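PDB 3EBV: chinitase A from Streptomyces coelicolor, which probably hydrolyses internal glycosidic links of chitin through this family 18 glycosyl hydrolase domain, one piece of a longer protein. Local coordinates for residues A195-T203 with G232-A243. Sequence-based numbering, arbitrary orientation. Where two conformers were deposited one is given.
Sequences AQGTVDFLT and GGYVSPSVVNAA
Ala243 carries the apolar packing between helices 199-210 and 237-249: its CB lies 3.7 Å from Leu202 CD1, while Thr203 CG2 and Val199 CG2 close on its backbone. Val199 CG2 gets there by standing anti to its own backbone N (CG1 at chi1 66°), and Val239 CG1 sits 3.8 Å from Val199 N at the first turn. The axes of the two segments come within 9.1 Å and cross at -41°. Ahead of the helices, Val235 CG1 presses tightly on Gly197 CA at 3.4 Å.

The polar link is water-mediated: one water accepts from Gly197 N (2.9 Å) and donates to Gly233 O (2.8 Å). Beside it the extended Gln196 side chain lays its amide flat over the Gly232-Gly233 peptide, face to face, CD 3.4 Å from Gly233 N, and OE1 accepts a hydrogen bond from Ser183 N. Cut back to an alanine, this position would probably leave Ser183 N without that acceptor and open a gap against the two glycines. Thr198 OG1 caps its helix, accepting from Phe201 N.

Within the TIM barrel, these are consecutive outer helices joined through strand 219-224, whose Leu223 meets Leu202, Val235 and Val240, while helix 282-292 packs against Pro237 and Asn241.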
# COMPACT_ATOMS: atom_id res chain seq x y z
N ALA A 195 -19.74 7.20 2.69
CA ALA A 195 -18.92 8.33 2.23
C ALA A 195 -17.56 8.36 2.89
O ALA A 195 -17.43 8.02 4.09
CB ALA A 195 -19.64 9.63 2.56
N GLN A 196 -16.54 8.80 2.13
CA GLN A 196 -15.19 8.89 2.69
C GLN A 196 -15.14 9.83 3.90
O GLN A 196 -15.97 10.73 4.03
CB GLN A 196 -14.13 9.26 1.63
CG GLN A 196 -14.24 10.72 1.23
CD GLN A 196 -13.30 11.09 0.12
OE1 GLN A 196 -12.39 10.33 -0.18
NE2 GLN A 196 -13.55 12.23 -0.53
N GLY A 197 -14.12 9.64 4.72
CA GLY A 197 -13.97 10.51 5.88
C GLY A 197 -14.80 10.10 7.09
O GLY A 197 -14.96 10.90 8.02
N THR A 198 -15.30 8.85 7.09
CA THR A 198 -16.11 8.35 8.20
C THR A 198 -15.60 6.97 8.63
O THR A 198 -15.04 6.22 7.81
CB THR A 198 -17.59 8.22 7.80
OG1 THR A 198 -17.75 7.28 6.72
CG2 THR A 198 -18.23 9.58 7.39
N VAL A 199 -15.82 6.61 9.90
CA VAL A 199 -15.41 5.28 10.35
C VAL A 199 -16.14 4.20 9.53
O VAL A 199 -15.54 3.17 9.18
CB VAL A 199 -15.66 5.10 11.87
CG1 VAL A 199 -17.08 5.12 12.18
CG2 VAL A 199 -15.08 3.76 12.37
N ASP A 200 -17.41 4.40 9.17
CA ASP A 200 -18.19 3.39 8.46
C ASP A 200 -17.64 3.12 7.04
O ASP A 200 -17.74 2.02 6.53
CB ASP A 200 -19.66 3.83 8.30
CG ASP A 200 -20.52 3.66 9.55
OD1 ASP A 200 -20.11 2.96 10.50
OD2 ASP A 200 -21.62 4.25 9.51
N PHE A 201 -17.09 4.16 6.40
CA PHE A 201 -16.48 3.92 5.07
C PHE A 201 -15.35 2.92 5.21
O PHE A 201 -15.20 2.03 4.36
CB PHE A 201 -15.93 5.23 4.57
CG PHE A 201 -15.57 5.28 3.09
CD1 PHE A 201 -16.54 5.33 2.09
CD2 PHE A 201 -14.22 5.34 2.72
CE1 PHE A 201 -16.17 5.46 0.73
CE2 PHE A 201 -13.86 5.47 1.35
CZ PHE A 201 -14.79 5.54 0.38
N LEU A 202 -14.56 3.04 6.27
CA LEU A 202 -13.46 2.10 6.49
C LEU A 202 -13.98 0.70 6.77
O LEU A 202 -13.55 -0.29 6.16
CB LEU A 202 -12.55 2.57 7.63
CG LEU A 202 -12.02 4.01 7.46
CD1 LEU A 202 -11.09 4.38 8.60
CD2 LEU A 202 -11.30 4.19 6.10
N THR A 203 -14.89 0.59 7.74
CA THR A 203 -15.30 -0.76 8.15
C THR A 203 -16.19 -1.47 7.14
O THR A 203 -16.00 -2.69 6.90
CB THR A 203 -16.03 -0.71 9.54
OG1 THR A 203 -17.16 0.17 9.44
CG2 THR A 203 -15.09 -0.18 10.61
N GLY A 232 -9.41 14.48 -0.51
CA GLY A 232 -10.52 14.14 0.39
C GLY A 232 -10.25 12.79 1.03
O GLY A 232 -9.44 12.01 0.52
N GLY A 233 -10.96 12.52 2.13
CA GLY A 233 -10.85 11.23 2.83
C GLY A 233 -9.95 11.20 4.04
O GLY A 233 -9.87 10.17 4.74
N TYR A 234 -9.24 12.30 4.35
CA TYR A 234 -8.49 12.32 5.61
C TYR A 234 -9.43 12.08 6.79
O TYR A 234 -10.52 12.68 6.85
CB TYR A 234 -7.79 13.67 5.82
CG TYR A 234 -7.17 13.78 7.18
CD1 TYR A 234 -5.99 13.13 7.48
CD2 TYR A 234 -7.81 14.51 8.20
CE1 TYR A 234 -5.43 13.17 8.78
CE2 TYR A 234 -7.27 14.58 9.48
CZ TYR A 234 -6.09 13.92 9.76
OH TYR A 234 -5.58 14.00 11.05
N VAL A 235 -8.98 11.25 7.74
CA VAL A 235 -9.67 11.15 9.05
C VAL A 235 -8.65 11.29 10.18
O VAL A 235 -7.46 10.98 10.03
CB VAL A 235 -10.43 9.82 9.22
CG1 VAL A 235 -11.54 9.69 8.18
CG2 VAL A 235 -9.46 8.59 9.18
N SER A 236 -9.11 11.76 11.34
CA SER A 236 -8.23 11.79 12.51
C SER A 236 -7.70 10.39 12.81
O SER A 236 -8.39 9.38 12.54
CB SER A 236 -8.95 12.34 13.74
OG SER A 236 -10.00 11.48 14.13
N PRO A 237 -6.50 10.29 13.37
CA PRO A 237 -6.01 8.96 13.77
C PRO A 237 -7.01 8.21 14.69
O PRO A 237 -7.13 6.99 14.58
CB PRO A 237 -4.66 9.26 14.47
CG PRO A 237 -4.25 10.60 13.92
CD PRO A 237 -5.49 11.36 13.61
N SER A 238 -7.73 8.93 15.55
CA SER A 238 -8.71 8.25 16.42
C SER A 238 -9.76 7.51 15.59
O SER A 238 -10.24 6.47 16.01
CB SER A 238 -9.41 9.27 17.34
OG SER A 238 -10.11 10.25 16.60
N VAL A 239 -10.10 8.04 14.40
CA VAL A 239 -11.06 7.36 13.51
C VAL A 239 -10.46 6.07 12.91
O VAL A 239 -11.14 5.03 12.83
CB VAL A 239 -11.60 8.30 12.39
CG1 VAL A 239 -12.45 7.52 11.36
CG2 VAL A 239 -12.40 9.49 13.00
N VAL A 240 -9.21 6.14 12.46
CA VAL A 240 -8.55 4.94 11.99
C VAL A 240 -8.53 3.89 13.12
O VAL A 240 -8.82 2.70 12.89
CB VAL A 240 -7.06 5.19 11.54
CG1 VAL A 240 -6.44 3.89 11.03
CG2 VAL A 240 -7.02 6.31 10.48
N ASN A 241 -8.14 4.31 14.32
CA ASN A 241 -8.03 3.38 15.47
C ASN A 241 -9.40 2.80 15.82
O ASN A 241 -9.48 1.63 16.14
CB ASN A 241 -7.39 4.08 16.67
CG ASN A 241 -5.96 4.51 16.37
OD1 ASN A 241 -5.32 3.97 15.46
ND2 ASN A 241 -5.44 5.45 17.17
N ALA A 242 -10.45 3.62 15.73
CA ALA A 242 -11.80 3.09 15.94
C ALA A 242 -12.16 2.03 14.92
O ALA A 242 -12.76 0.98 15.25
CB ALA A 242 -12.81 4.20 15.95
N ALA A 243 -11.85 2.28 13.65
CA ALA A 243 -12.17 1.28 12.63
C ALA A 243 -11.40 -0.03 12.89
O ALA A 243 -11.92 -1.13 12.68
CB ALA A 243 -11.82 1.85 11.22
O HOH W 1 -11.72 8.10 4.46